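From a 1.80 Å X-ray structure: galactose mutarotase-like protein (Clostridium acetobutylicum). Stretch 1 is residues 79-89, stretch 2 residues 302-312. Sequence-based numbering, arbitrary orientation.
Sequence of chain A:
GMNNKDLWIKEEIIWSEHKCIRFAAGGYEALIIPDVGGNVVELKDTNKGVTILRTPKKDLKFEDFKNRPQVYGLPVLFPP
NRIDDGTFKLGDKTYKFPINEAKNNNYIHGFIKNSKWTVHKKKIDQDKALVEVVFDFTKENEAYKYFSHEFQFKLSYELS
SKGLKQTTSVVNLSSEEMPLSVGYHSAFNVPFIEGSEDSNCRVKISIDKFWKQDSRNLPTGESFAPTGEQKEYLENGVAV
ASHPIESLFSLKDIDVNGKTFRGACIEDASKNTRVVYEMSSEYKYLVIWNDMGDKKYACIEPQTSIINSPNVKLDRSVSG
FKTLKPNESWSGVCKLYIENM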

# COMPACT_ATOMS: atom_id res chain seq x y z
N PRO A 79 8.21 0.72 -8.61
CA PRO A 79 8.12 -0.55 -7.91
C PRO A 79 8.04 -0.30 -6.40
O PRO A 79 8.56 0.72 -5.94
CB PRO A 79 9.44 -1.20 -8.23
CG PRO A 79 10.40 -0.05 -8.30
CD PRO A 79 9.62 1.09 -8.87
N PRO A 80 7.47 -1.23 -5.63
CA PRO A 80 7.59 -1.13 -4.18
C PRO A 80 9.02 -1.41 -3.74
O PRO A 80 9.64 -2.37 -4.16
CB PRO A 80 6.64 -2.22 -3.67
CG PRO A 80 6.66 -3.24 -4.71
CD PRO A 80 6.87 -2.52 -6.03
N ASN A 81 9.54 -0.58 -2.86
CA ASN A 81 10.83 -0.79 -2.26
C ASN A 81 11.97 -0.71 -3.28
O ASN A 81 11.80 -0.08 -4.36
CB ASN A 81 10.81 -2.11 -1.47
CG ASN A 81 11.66 -2.04 -0.22
OD1 ASN A 81 12.88 -2.06 -0.29
ND2 ASN A 81 11.01 -1.93 0.93
N ARG A 82 13.09 -1.37 -2.99
CA ARG A 82 14.38 -1.10 -3.64
C ARG A 82 14.72 -1.89 -4.91
O ARG A 82 14.38 -3.06 -5.06
CB ARG A 82 15.50 -1.28 -2.62
CG ARG A 82 15.42 -0.32 -1.48
CD ARG A 82 16.16 -0.87 -0.29
NE ARG A 82 16.18 0.13 0.77
CZ ARG A 82 15.27 0.25 1.72
NH1 ARG A 82 14.25 -0.59 1.81
NH2 ARG A 82 15.40 1.22 2.60
N ILE A 83 15.37 -1.20 -5.86
CA ILE A 83 16.07 -1.83 -6.96
C ILE A 83 17.55 -1.52 -6.79
O ILE A 83 17.95 -0.33 -6.80
CB ILE A 83 15.62 -1.32 -8.36
CG1 ILE A 83 14.09 -1.40 -8.55
CG2 ILE A 83 16.39 -2.04 -9.51
CD1 ILE A 83 13.47 -2.74 -8.36
N ASP A 84 18.35 -2.58 -6.64
CA ASP A 84 19.80 -2.48 -6.46
C ASP A 84 20.50 -1.62 -7.50
O ASP A 84 20.41 -1.88 -8.71
CB ASP A 84 20.36 -3.94 -6.43
CG ASP A 84 21.85 -4.02 -6.16
OD1 ASP A 84 22.52 -2.97 -6.05
OD2 ASP A 84 22.35 -5.18 -6.06
N ASP A 85 21.18 -0.55 -7.05
CA ASP A 85 21.90 0.37 -7.96
C ASP A 85 21.01 1.05 -9.00
O ASP A 85 21.49 1.61 -9.98
CB ASP A 85 23.09 -0.34 -8.67
CG ASP A 85 24.20 -0.74 -7.73
OD1 ASP A 85 24.29 -0.20 -6.60
OD2 ASP A 85 25.00 -1.62 -8.12
N GLY A 86 19.69 1.01 -8.78
CA GLY A 86 18.73 1.56 -9.70
C GLY A 86 18.72 0.91 -11.08
O GLY A 86 18.34 1.57 -12.06
N THR A 87 19.15 -0.34 -11.17
CA THR A 87 19.29 -0.95 -12.50
C THR A 87 18.94 -2.42 -12.49
O THR A 87 19.13 -3.13 -11.50
CB THR A 87 20.72 -0.73 -13.11
OG1 THR A 87 20.78 -1.15 -14.49
CG2 THR A 87 21.77 -1.45 -12.30
N PHE A 88 18.38 -2.86 -13.61
CA PHE A 88 18.08 -4.30 -13.81
C PHE A 88 17.99 -4.53 -15.30
O PHE A 88 17.90 -3.58 -16.07
CB PHE A 88 16.79 -4.76 -13.10
CG PHE A 88 15.51 -4.15 -13.64
CD1 PHE A 88 15.02 -2.96 -13.12
CD2 PHE A 88 14.79 -4.75 -14.67
CE1 PHE A 88 13.84 -2.42 -13.58
CE2 PHE A 88 13.62 -4.20 -15.14
CZ PHE A 88 13.15 -3.03 -14.60
N LYS A 89 18.01 -5.79 -15.70
CA LYS A 89 17.83 -6.18 -17.08
C LYS A 89 16.54 -6.97 -17.29
O LYS A 89 16.10 -7.74 -16.41
CB LYS A 89 19.04 -7.02 -17.55
CG LYS A 89 20.30 -6.21 -17.55
CD LYS A 89 21.44 -6.89 -18.21
CE LYS A 89 21.35 -6.77 -19.72
NZ LYS A 89 22.40 -7.60 -20.27
N PRO A 302 1.95 -4.34 1.42
CA PRO A 302 1.84 -5.46 0.51
C PRO A 302 2.59 -5.20 -0.78
O PRO A 302 2.66 -4.05 -1.22
CB PRO A 302 0.34 -5.56 0.26
CG PRO A 302 -0.19 -4.22 0.50
CD PRO A 302 0.66 -3.63 1.58
N GLN A 303 3.12 -6.27 -1.37
CA GLN A 303 3.87 -6.20 -2.63
C GLN A 303 3.59 -7.42 -3.48
O GLN A 303 3.41 -8.51 -2.95
CB GLN A 303 5.40 -6.14 -2.37
CG GLN A 303 5.85 -5.15 -1.35
CD GLN A 303 7.36 -4.98 -1.21
OE1 GLN A 303 7.82 -4.00 -0.64
NE2 GLN A 303 8.14 -5.91 -1.75
N THR A 304 3.58 -7.24 -4.80
CA THR A 304 3.44 -8.37 -5.72
C THR A 304 4.67 -9.27 -5.78
O THR A 304 4.60 -10.42 -6.21
CB THR A 304 3.12 -7.89 -7.15
OG1 THR A 304 4.16 -7.00 -7.61
CG2 THR A 304 1.78 -7.18 -7.15
N SER A 305 5.81 -8.74 -5.38
CA SER A 305 7.05 -9.43 -5.52
C SER A 305 7.99 -9.05 -4.39
O SER A 305 7.76 -8.08 -3.66
CB SER A 305 7.70 -9.13 -6.87
OG SER A 305 8.20 -7.82 -6.99
N ILE A 306 9.05 -9.82 -4.28
CA ILE A 306 10.08 -9.57 -3.31
C ILE A 306 10.78 -8.24 -3.61
O ILE A 306 10.78 -7.74 -4.75
CB ILE A 306 11.08 -10.77 -3.27
CG1 ILE A 306 11.90 -10.75 -1.99
CG2 ILE A 306 11.99 -10.82 -4.52
CD1 ILE A 306 12.69 -12.03 -1.80
N ILE A 307 11.37 -7.65 -2.58
CA ILE A 307 12.23 -6.49 -2.76
C ILE A 307 13.30 -6.85 -3.80
O ILE A 307 13.85 -7.95 -3.77
CB ILE A 307 12.93 -6.10 -1.46
CG1 ILE A 307 11.91 -5.66 -0.41
CG2 ILE A 307 13.97 -4.97 -1.72
CD1 ILE A 307 12.55 -5.26 0.94
N ASN A 308 13.58 -5.92 -4.73
CA ASN A 308 14.63 -6.09 -5.76
C ASN A 308 14.34 -7.27 -6.70
O ASN A 308 15.25 -7.86 -7.21
CB ASN A 308 16.00 -6.26 -5.06
CG ASN A 308 17.21 -6.08 -6.01
OD1 ASN A 308 17.20 -5.27 -6.93
ND2 ASN A 308 18.28 -6.81 -5.72
N SER A 309 13.06 -7.61 -6.89
CA SER A 309 12.65 -8.82 -7.62
C SER A 309 13.27 -8.98 -9.03
O SER A 309 13.59 -10.09 -9.42
CB SER A 309 11.12 -8.94 -7.73
OG SER A 309 10.55 -7.96 -8.58
N PRO A 310 13.45 -7.89 -9.80
CA PRO A 310 14.06 -8.08 -11.11
C PRO A 310 15.50 -8.61 -11.08
O PRO A 310 15.98 -9.12 -12.09
CB PRO A 310 14.03 -6.67 -11.71
CG PRO A 310 13.04 -5.96 -10.94
CD PRO A 310 13.11 -6.48 -9.58
N ASN A 311 16.18 -8.50 -9.94
CA ASN A 311 17.58 -8.89 -9.84
C ASN A 311 17.89 -10.15 -9.03
O ASN A 311 19.05 -10.53 -8.95
CB ASN A 311 18.38 -7.72 -9.23
CG ASN A 311 18.57 -6.56 -10.20
OD1 ASN A 311 18.94 -6.76 -11.38
ND2 ASN A 311 18.37 -5.33 -9.70
N VAL A 312 16.90 -10.75 -8.36
CA VAL A 312 17.18 -11.87 -7.45
C VAL A 312 17.38 -13.16 -8.27
O VAL A 312 16.89 -13.29 -9.39
CB VAL A 312 16.06 -12.08 -6.40
CG1 VAL A 312 15.94 -10.87 -5.44
CG2 VAL A 312 14.69 -12.37 -7.07
O HOH W 1 11.62 -3.73 -5.41
O HOH W 2 8.00 -1.57 0.62
O HOH W 3 20.91 -7.06 -6.92
O HOH W 4 18.59 -7.94 -13.77
O HOH W 5 16.99 -9.93 -14.87
O HOH W 6 14.20 -8.80 -14.77

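The two stretches lie more than 200 residues apart in sequence. Stretch 1 has short strands at residues 82-84 and 87-89, joined by a tight reversal. A type II turn from Ile83 to Gly86 overlaps a type I' turn from Asp84 to Thr87. Gly86 N donates a hydrogen bond to Ile83 O at 3.0 Å, and Thr87 N to Asp84 O at 3.2 Å. Asp85 and Gly86 both have positive phi, as the type I' turn requires. Stretch 2 leaves its strand after Gln303 and makes a type II turn from Ile306 to Ser309. Asn308 occupies the third position of that turn, also with positive phi. The backbones come close here: Ile83 CA and Asn308 CA are 4.7 Å apart. Arg82 O lies 3.0 Å from Asn308 N. Water 1 links the two stretches, donating to Pro80 O (2.7 Å) and accepting from Asn308 N (3.0 Å).

Two asparagines of stretch 2 bind the backbone of stretch 1 at the two ends of the type I' turn. Asn308 OD1 accepts from Asp84 N at 2.9 Å, with a nearly straight angle of 172°. Asn311 ND2 donates to Thr87 O at 2.9 Å and 169°. The two amides are themselves joined, Asn311 ND2 to Asn308 OD1 at 3.0 Å. The Asn311 amide nitrogen thus serves two acceptors, and Asn308 OD1 receives two donors. The result is a continuous chain of bonds from Asp84 N to Thr87 O. On its other amide atom, Asn308 ND2 donates to water 3 at 2.9 Å, which in turn donates to Asp84 OD2 at 2.5 Å.

Pro310 supplies the main apolar contact. Its ring lies over one face of Phe88, with CG 4.2 Å from the ring centroid and 13° off the normal. This is a CH-pi contact. Pro310 CB reaches Phe88 CG at 3.5 Å. Pro310 CD also meets Ile83 CD1 at 4.0 Å, so the proline touches both side chains.

At the other end, Gln303 OE1 packs against Pro80 CB (3.7 Å) and Asn81 CB (3.6 Å). Gln303 NE2 is held within its own stretch by Ser305 O at 2.9 Å. Water 2 bridges Asn81 ND2 (3.0 Å) and Gln303 OE1 (2.7 Å). Asn81 OD1 turns back to its own stretch, accepting from Arg82 N at 2.8 Å and Arg82 NH1 at 2.9 Å. Ile307 CG2 packs beside this group, 3.4 Å from Asn81 OD1 and 4.1 Å from Arg82 CB.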